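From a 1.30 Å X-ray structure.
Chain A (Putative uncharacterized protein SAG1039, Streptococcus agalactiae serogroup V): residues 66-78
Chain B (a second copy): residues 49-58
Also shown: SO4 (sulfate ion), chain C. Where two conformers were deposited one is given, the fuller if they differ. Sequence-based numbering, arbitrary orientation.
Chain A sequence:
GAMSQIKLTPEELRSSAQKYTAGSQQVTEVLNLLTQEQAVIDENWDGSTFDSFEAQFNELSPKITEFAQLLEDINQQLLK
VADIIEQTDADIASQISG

Chain A 66-78: EFAQLLEDINQQL
Chain B (49-58) TFDSFEAQFN

Two helices from two copies of one protein pack in a nearly antiparallel way. Chain A is helical from E66(A) to L78(A), with phi/psi near -62/-44 and i+4 to i backbone hydrogen bonds such as I74(A) N to L70(A) O, 2.9 Å. In chain B, T49(B) precedes F50(B); F50(B), phi/psi -90/6, occupies the N-cap position right before the helix, which runs from D51(B) through N58(B). The N-to-C directions differ by 155°, and the axes approach to 10.6 Å. The register is set by two CA pairs, each 7.4 Å apart: L70(A) CA with F57(B) CA, and I74(A) CA with F53(B) CA. No direct hydrogen bond crosses between the stretches; 475 Å² is buried mainly by apolar side chains.

The central knob is F53(B). Its CA-to-CB bond points toward chain A, and chi1 of -78° (m) with chi2 of -71° sets the ring among L70(A), D73(A), I74(A) and Q77(A). L70(A) CD1 meets F53(B) CD1 at 3.7 Å, near the ring plane, and I74(A) CG1 approaches F53(B) CD1 obliquely at 3.6 Å. D73(A) OD2 lies 3.2 Å from F53(B) CE1, also at the edge, where ring hydrogens carry slight positive charge and suit a carboxylate. Q77(A) CG, a methylene, completes the hole 3.5 Å from F53(B) CZ.

L70(A), t/p (171°, 66°), points toward chain B and branches between two aromatic residues: while CD1 touches F53(B), CD2 lies 3.6 Å from F57(B) N and 4.0 Å from F57(B) CB. L70(A), F67(A), I74(A) and F57(B) are buried, where side chains without polar groups lose no hydrogen bonds, and the forked leucine serves both neighbours at once. F57(B) starts sideways, but chi1 of -169° (t) and chi2 of -80° bring its ring inward. F67(A), likewise t at -173° with chi2 of 63°, starts sideways and brings its end nearer; F67(A) CE1 lies over one face of the F57(B) ring, 3.8 Å from F57(B) CE2. The planes are oblique at 58°, with centroids 5.5 Å apart. L71(A), m/t, points away at CB, yet its CD2 reaches F57(B) CE2 at 3.9 Å. Beyond the knob, I74(A), m/t (-68°, 169°), places CG2 4.3 Å from F50(B) CZ, at the edge of a ring held by chi1 of -164° (t) and chi2 of 69°.

Polar side chains border this apolar seam. Q56(B), m/t (-69°, 172°) with chi3 of 58°, turns NE2 back to its own helix, donating to S52(B) OG at 3.1 Å. Its OE1 accepts from two waters: one spans Q56(B) OE1 (2.7 Å) and E66(A) OE1 (2.8 Å), the other Q56(B) OE1 (2.9 Å) and D73(A) OD2 (2.6 Å). An amide suits this place because it can donate at one end and accept at the other. Q77(A), m/m (-58°, -42°) with chi3 of -58°, folds back so that NE2 donates to D73(A) O at 3.2 Å, while Q77(A) NE2 also reaches sulfate O4 at 2.9 Å.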

ATOM      1  N   GLU A  66       6.946  -1.521   6.023  1.00 18.93           N
ATOM      2  CA  GLU A  66       6.845  -2.792   6.760  0.50 16.54           C
ATOM      3  C   GLU A  66       5.772  -3.676   6.165  1.00 17.62           C
ATOM      4  O   GLU A  66       5.905  -4.903   6.126  1.00 15.87           O
ATOM      5  CB  GLU A  66       6.547  -2.643   8.254  0.50 17.78           C
ATOM      6  CG  GLU A  66       6.403  -4.059   9.060  0.50 17.96           C
ATOM      7  CD  GLU A  66       7.575  -4.993   8.838  0.50 23.96           C
ATOM      8  OE1 GLU A  66       7.457  -6.137   8.697  0.50 17.78           O
ATOM      9  OE2 GLU A  66       8.698  -4.523   8.656  0.50 16.75           O
ATOM     10  N   PHE A  67       4.657  -3.074   5.781  1.00 18.79           N
ATOM     11  CA  PHE A  67       3.586  -3.871   5.220  1.00 16.72           C
ATOM     12  C   PHE A  67       4.047  -4.522   3.932  1.00 14.59           C
ATOM     13  O   PHE A  67       3.796  -5.709   3.708  1.00 13.96           O
ATOM     14  CB  PHE A  67       2.379  -2.955   4.994  1.00 16.91           C
ATOM     15  CG  PHE A  67       1.096  -3.680   4.564  1.00 16.36           C
ATOM     16  CD1 PHE A  67       0.463  -4.623   5.404  1.00 17.12           C
ATOM     17  CD2 PHE A  67       0.492  -3.410   3.340  1.00 14.77           C
ATOM     18  CE1 PHE A  67      -0.716  -5.204   5.029  1.00 16.83           C
ATOM     19  CE2 PHE A  67      -0.697  -4.030   2.989  1.00 16.34           C
ATOM     20  CZ  PHE A  67      -1.277  -4.950   3.838  1.00 18.67           C
ATOM     21  N   ALA A  68       4.651  -3.773   3.057  1.00 14.45           N
ATOM     22  CA  ALA A  68       5.202  -4.370   1.812  1.00 14.47           C
ATOM     23  C   ALA A  68       6.157  -5.500   2.147  1.00 14.09           C
ATOM     24  O   ALA A  68       6.161  -6.538   1.510  1.00 13.41           O
ATOM     25  CB  ALA A  68       5.849  -3.311   0.942  1.00 15.84           C
ATOM     26  N   GLN A  69       7.020  -5.299   3.118  1.00 14.48           N
ATOM     27  CA  GLN A  69       7.974  -6.344   3.499  1.00 15.91           C
ATOM     28  C   GLN A  69       7.246  -7.573   4.054  1.00 15.24           C
ATOM     29  O   GLN A  69       7.578  -8.727   3.729  1.00 14.67           O
ATOM     30  CB  GLN A  69       8.994  -5.745   4.492  1.00 21.31           C
ATOM     31  CG  GLN A  69      10.404  -6.588   4.420  1.00 30.69           C
ATOM     32  CD  GLN A  69      11.256  -6.511   2.918  1.00 36.22           C
ATOM     33  OE1 GLN A  69      10.957  -7.313   1.890  1.00 41.65           O
ATOM     34  NE2 GLN A  69      12.337  -5.660   2.855  1.00 39.03           N
ATOM     35  N   LEU A  70       6.228  -7.400   4.870  1.00 15.26           N
ATOM     36  CA  LEU A  70       5.430  -8.492   5.391  1.00 16.30           C
ATOM     37  C   LEU A  70       4.782  -9.315   4.278  1.00 13.47           C
ATOM     38  O   LEU A  70       4.789 -10.557   4.294  1.00 13.64           O
ATOM     39  CB  LEU A  70       4.366  -7.941   6.337  1.00 16.41           C
ATOM     40  CG  LEU A  70       3.308  -8.962   6.783  1.00 17.22           C
ATOM     41  CD1 LEU A  70       3.907 -10.095   7.658  1.00 19.75           C
ATOM     42  CD2 LEU A  70       2.207  -8.245   7.523  1.00 16.94           C
ATOM     43  N   LEU A  71       4.185  -8.621   3.282  1.00 13.34           N
ATOM     44  CA  LEU A  71       3.511  -9.303   2.211  1.00 12.37           C
ATOM     45  C   LEU A  71       4.526 -10.150   1.436  1.00 12.78           C
ATOM     46  O   LEU A  71       4.263 -11.284   1.048  1.00 13.29           O
ATOM     47  CB  LEU A  71       2.842  -8.317   1.307  1.00 13.14           C
ATOM     48  CG  LEU A  71       1.672  -7.538   1.926  1.00 17.03           C
ATOM     49  CD1 LEU A  71       1.122  -6.555   0.954  1.00 13.54           C
ATOM     50  CD2 LEU A  71       0.686  -8.154   2.833  1.00 21.58           C
ATOM     51  N   GLU A  72       5.704  -9.628   1.162  1.00 13.27           N
ATOM     52  CA  GLU A  72       6.715 -10.398   0.488  1.00 12.38           C
ATOM     53  C   GLU A  72       7.205 -11.601   1.346  1.00 13.51           C
ATOM     54  O   GLU A  72       7.430 -12.689   0.820  1.00 13.50           O
ATOM     55  CB  GLU A  72       7.851  -9.516   0.090  1.00 15.14           C
ATOM     56  CG  GLU A  72       8.928 -10.299  -0.669  1.00 17.13           C
ATOM     57  CD  GLU A  72       8.379 -11.014  -1.957  1.00 17.72           C
ATOM     58  OE1 GLU A  72       7.462 -10.446  -2.597  1.00 21.83           O
ATOM     59  OE2 GLU A  72       8.962 -12.075  -2.369  1.00 21.43           O
ATOM     60  N   ASP A  73       7.324 -11.396   2.671  1.00 12.75           N
ATOM     61  CA  ASP A  73       7.721 -12.499   3.548  1.00 14.51           C
ATOM     62  C   ASP A  73       6.694 -13.581   3.481  1.00 12.23           C
ATOM     63  O   ASP A  73       7.035 -14.797   3.434  1.00 13.32           O
ATOM     64  CB  ASP A  73       7.870 -11.887   4.969  1.00 15.73           C
ATOM     65  CG  ASP A  73       8.537 -12.801   5.969  1.00 20.11           C
ATOM     66  OD1 ASP A  73       9.219 -13.734   5.535  1.00 18.12           O
ATOM     67  OD2 ASP A  73       8.441 -12.574   7.192  1.00 21.86           O
ATOM     68  N   ILE A  74       5.383 -13.237   3.472  1.00 12.98           N
ATOM     69  CA  ILE A  74       4.332 -14.200   3.398  1.00 12.10           C
ATOM     70  C   ILE A  74       4.404 -14.964   2.066  1.00 12.45           C
ATOM     71  O   ILE A  74       4.319 -16.193   2.032  1.00 12.41           O
ATOM     72  CB  ILE A  74       2.941 -13.609   3.655  1.00 12.85           C
ATOM     73  CG1 ILE A  74       2.770 -13.153   5.122  1.00 16.17           C
ATOM     74  CG2 ILE A  74       1.884 -14.581   3.304  1.00 14.62           C
ATOM     75  CD1 ILE A  74       1.514 -12.321   5.356  1.00 15.61           C
ATOM     76  N   ASN A  75       4.627 -14.263   0.942  1.00 12.13           N
ATOM     77  CA  ASN A  75       4.846 -14.936  -0.359  1.00 12.09           C
ATOM     78  C   ASN A  75       5.944 -15.988  -0.214  1.00 10.87           C
ATOM     79  O   ASN A  75       5.759 -17.148  -0.583  1.00 11.64           O
ATOM     80  CB  ASN A  75       5.253 -13.882  -1.352  1.00 12.26           C
ATOM     81  CG  ASN A  75       5.729 -14.479  -2.643  1.00 11.77           C
ATOM     82  OD1 ASN A  75       5.024 -15.292  -3.260  1.00 13.03           O
ATOM     83  ND2 ASN A  75       6.915 -14.121  -3.068  1.00 13.77           N
ATOM     84  N   GLN A  76       7.072 -15.619   0.353  1.00 12.19           N
ATOM     85  CA  GLN A  76       8.195 -16.566   0.442  1.00 12.44           C
ATOM     86  C   GLN A  76       7.809 -17.739   1.311  1.00 12.95           C
ATOM     87  O   GLN A  76       8.180 -18.877   0.936  1.00 14.18           O
ATOM     88  CB  GLN A  76       9.366 -15.872   1.078  1.00 15.39           C
ATOM     89  CG  GLN A  76       9.995 -14.819   0.157  1.00 16.54           C
ATOM     90  CD  GLN A  76      10.530 -15.403  -1.143  1.00 19.67           C
ATOM     91  OE1 GLN A  76      11.126 -16.482  -1.125  1.00 21.64           O
ATOM     92  NE2 GLN A  76      10.268 -14.728  -2.275  1.00 22.44           N
ATOM     93  N   GLN A  77       7.132 -17.542   2.406  1.00 12.74           N
ATOM     94  CA  GLN A  77       6.765 -18.677   3.278  1.00 13.31           C
ATOM     95  C   GLN A  77       5.861 -19.618   2.548  1.00 13.54           C
ATOM     96  O   GLN A  77       6.049 -20.835   2.624  1.00 13.22           O
ATOM     97  CB  GLN A  77       6.050 -18.225   4.555  1.00 18.53           C
ATOM     98  CG  GLN A  77       6.764 -17.252   5.462  1.00 18.39           C
ATOM     99  CD  GLN A  77       8.154 -17.596   5.603  1.00 19.24           C
ATOM    100  OE1 GLN A  77       8.517 -18.748   6.056  1.00 21.37           O
ATOM    101  NE2 GLN A  77       9.022 -16.683   5.154  1.00 21.10           N
ATOM    102  N   LEU A  78       4.839 -19.079   1.866  1.00 12.63           N
ATOM    103  CA  LEU A  78       3.858 -19.927   1.209  1.00 12.67           C
ATOM    104  C   LEU A  78       4.518 -20.720   0.082  1.00 13.19           C
ATOM    105  O   LEU A  78       4.255 -21.910  -0.099  1.00 11.64           O
ATOM    106  CB  LEU A  78       2.694 -19.123   0.640  1.00 13.43           C
ATOM    107  CG  LEU A  78       1.859 -18.405   1.715  1.00 13.72           C
ATOM    108  CD1 LEU A  78       0.838 -17.578   1.046  1.00 18.00           C
ATOM    109  CD2 LEU A  78       1.257 -19.411   2.693  1.00 18.89           C
TER
ATOM    110  N   THR B  49       0.521 -22.109  13.978  1.00 21.43           N
ATOM    111  CA  THR B  49       1.804 -21.900  13.292  1.00 18.14           C
ATOM    112  C   THR B  49       1.863 -20.525  12.596  1.00 19.21           C
ATOM    113  O   THR B  49       2.889 -19.828  12.699  1.00 20.35           O
ATOM    114  CB  THR B  49       2.101 -23.046  12.331  1.00 20.14           C
ATOM    115  OG1 THR B  49       2.270 -24.219  13.132  1.00 21.69           O
ATOM    116  CG2 THR B  49       3.358 -22.816  11.512  1.00 18.82           C
ATOM    117  N   PHE B  50       0.743 -20.119  11.963  1.00 17.40           N
ATOM    118  CA  PHE B  50       0.728 -18.851  11.173  1.00 18.33           C
ATOM    119  C   PHE B  50       0.328 -17.648  12.055  1.00 20.72           C
ATOM    120  O   PHE B  50       0.106 -16.544  11.564  1.00 21.68           O
ATOM    121  CB  PHE B  50      -0.230 -19.021  10.037  1.00 19.40           C
ATOM    122  CG  PHE B  50      -0.112 -18.031   8.926  1.00 19.87           C
ATOM    123  CD1 PHE B  50       1.006 -18.061   8.093  1.00 20.44           C
ATOM    124  CD2 PHE B  50      -1.128 -17.096   8.667  1.00 24.10           C
ATOM    125  CE1 PHE B  50       1.147 -17.164   7.033  1.00 21.08           C
ATOM    126  CE2 PHE B  50      -1.017 -16.227   7.637  1.00 22.53           C
ATOM    127  CZ  PHE B  50       0.137 -16.231   6.820  1.00 20.32           C
ATOM    128  N   ASP B  51       0.179 -17.864  13.360  1.00 21.26           N
ATOM    129  CA  ASP B  51      -0.355 -16.833  14.256  1.00 19.59           C
ATOM    130  C   ASP B  51       0.456 -15.572  14.225  1.00 22.01           C
ATOM    131  O   ASP B  51      -0.074 -14.464  14.334  1.00 24.46           O
ATOM    132  CB  ASP B  51      -0.484 -17.340  15.690  1.00 25.69           C
ATOM    133  CG  ASP B  51      -1.725 -18.186  15.895  1.00 28.29           C
ATOM    134  OD1 ASP B  51      -2.419 -18.522  14.932  1.00 31.60           O
ATOM    135  OD2 ASP B  51      -2.018 -18.509  17.077  1.00 36.36           O
ATOM    136  N   SER B  52       1.778 -15.686  14.088  1.00 29.45           N
ATOM    137  CA  SER B  52       2.587 -14.466  14.116  1.00 26.90           C
ATOM    138  C   SER B  52       2.390 -13.666  12.869  1.00 24.14           C
ATOM    139  O   SER B  52       2.321 -12.453  12.941  1.00 23.52           O
ATOM    140  CB  SER B  52       4.053 -14.795  14.368  1.00 31.70           C
ATOM    141  OG  SER B  52       4.848 -13.615  14.255  1.00 30.90           O
ATOM    142  N   PHE B  53       2.353 -14.318  11.715  1.00 21.78           N
ATOM    143  CA  PHE B  53       2.064 -13.581  10.467  1.00 18.31           C
ATOM    144  C   PHE B  53       0.672 -12.952  10.529  1.00 18.41           C
ATOM    145  O   PHE B  53       0.483 -11.815  10.065  1.00 19.61           O
ATOM    146  CB  PHE B  53       2.174 -14.499   9.277  1.00 18.91           C
ATOM    147  CG  PHE B  53       3.584 -14.741   8.881  1.00 20.27           C
ATOM    148  CD1 PHE B  53       4.347 -13.762   8.303  1.00 23.42           C
ATOM    149  CD2 PHE B  53       4.167 -15.958   9.165  1.00 21.38           C
ATOM    150  CE1 PHE B  53       5.666 -13.968   7.967  1.00 21.10           C
ATOM    151  CE2 PHE B  53       5.515 -16.156   8.808  1.00 20.12           C
ATOM    152  CZ  PHE B  53       6.262 -15.161   8.224  1.00 21.59           C
ATOM    153  N   GLU B  54      -0.302 -13.644  11.080  1.00 22.76           N
ATOM    154  CA  GLU B  54      -1.631 -13.079  11.302  1.00 21.24           C
ATOM    155  C   GLU B  54      -1.544 -11.842  12.187  1.00 20.74           C
ATOM    156  O   GLU B  54      -2.118 -10.801  11.847  1.00 20.00           O
ATOM    157  CB  GLU B  54      -2.519 -14.098  11.912  1.00 21.27           C
ATOM    158  CG  GLU B  54      -3.841 -13.484  12.379  1.00 30.77           C
ATOM    159  CD  GLU B  54      -4.775 -14.457  13.087  1.00 36.68           C
ATOM    160  OE1 GLU B  54      -4.383 -15.056  14.115  1.00 40.59           O
ATOM    161  OE2 GLU B  54      -5.939 -14.607  12.669  1.00 38.73           O
ATOM    162  N   ALA B  55      -0.823 -11.937  13.312  1.00 20.16           N
ATOM    163  CA  ALA B  55      -0.690 -10.763  14.213  1.00 22.01           C
ATOM    164  C   ALA B  55       0.011  -9.612  13.536  1.00 21.37           C
ATOM    165  O   ALA B  55      -0.383  -8.437  13.693  1.00 21.43           O
ATOM    166  CB  ALA B  55       0.071 -11.195  15.498  1.00 27.09           C
ATOM    167  N   GLN B  56       1.050  -9.886  12.756  1.00 21.32           N
ATOM    168  CA  GLN B  56       1.753  -8.835  12.090  1.00 18.54           C
ATOM    169  C   GLN B  56       0.878  -8.090  11.094  1.00 18.86           C
ATOM    170  O   GLN B  56       0.902  -6.858  11.016  1.00 18.26           O
ATOM    171  CB  GLN B  56       2.992  -9.367  11.346  1.00 23.33           C
ATOM    172  CG  GLN B  56       4.049  -9.829  12.333  1.00 22.94           C
ATOM    173  CD  GLN B  56       5.159 -10.512  11.546  1.00 25.57           C
ATOM    174  OE1 GLN B  56       5.791  -9.929  10.640  1.00 21.69           O
ATOM    175  NE2 GLN B  56       5.334 -11.821  11.803  1.00 26.26           N
ATOM    176  N   PHE B  57       0.104  -8.844  10.327  1.00 18.40           N
ATOM    177  CA  PHE B  57      -0.836  -8.279   9.378  1.00 19.14           C
ATOM    178  C   PHE B  57      -1.879  -7.418  10.119  1.00 18.23           C
ATOM    179  O   PHE B  57      -2.172  -6.281   9.706  1.00 19.06           O
ATOM    180  CB  PHE B  57      -1.504  -9.366   8.570  1.00 17.12           C
ATOM    181  CG  PHE B  57      -2.295  -8.848   7.394  1.00 16.03           C
ATOM    182  CD1 PHE B  57      -3.568  -8.328   7.579  1.00 17.36           C
ATOM    183  CD2 PHE B  57      -1.758  -8.922   6.103  1.00 15.85           C
ATOM    184  CE1 PHE B  57      -4.305  -7.936   6.445  1.00 19.10           C
ATOM    185  CE2 PHE B  57      -2.534  -8.485   5.005  1.00 18.03           C
ATOM    186  CZ  PHE B  57      -3.764  -8.014   5.184  1.00 17.92           C
ATOM    187  N   ASN B  58      -2.411  -7.934  11.196  1.00 18.87           N
ATOM    188  CA  ASN B  58      -3.461  -7.259  11.922  1.00 21.65           C
ATOM    189  C   ASN B  58      -2.991  -5.978  12.564  1.00 23.56           C
ATOM    190  O   ASN B  58      -3.760  -5.025  12.681  1.00 24.75           O
ATOM    191  CB  ASN B  58      -4.043  -8.166  12.970  1.00 25.59           C
ATOM    192  CG  ASN B  58      -4.871  -9.293  12.359  1.00 25.82           C
ATOM    193  OD1 ASN B  58      -5.209  -9.268  11.157  1.00 27.46           O
ATOM    194  ND2 ASN B  58      -5.168 -10.287  13.157  1.00 33.64           N
TER
HETATM  195  S   SO4 C  98      12.888 -17.039   4.544  0.69 17.56           S
HETATM  196  O1  SO4 C  98      12.394 -16.234   3.384  0.58 19.26           O
HETATM  197  O2  SO4 C  98      13.093 -18.419   4.103  0.66 17.12           O
HETATM  198  O3  SO4 C  98      14.125 -16.464   5.120  0.64 22.62           O
HETATM  199  O4  SO4 C  98      11.906 -17.038   5.582  0.57 15.80           O
HETATM  200  O   HOH W   1       5.332  -7.309  10.156  0.81 23.95           O
HETATM  201  O   HOH W   2       7.475 -10.392   8.312  0.58 17.43           O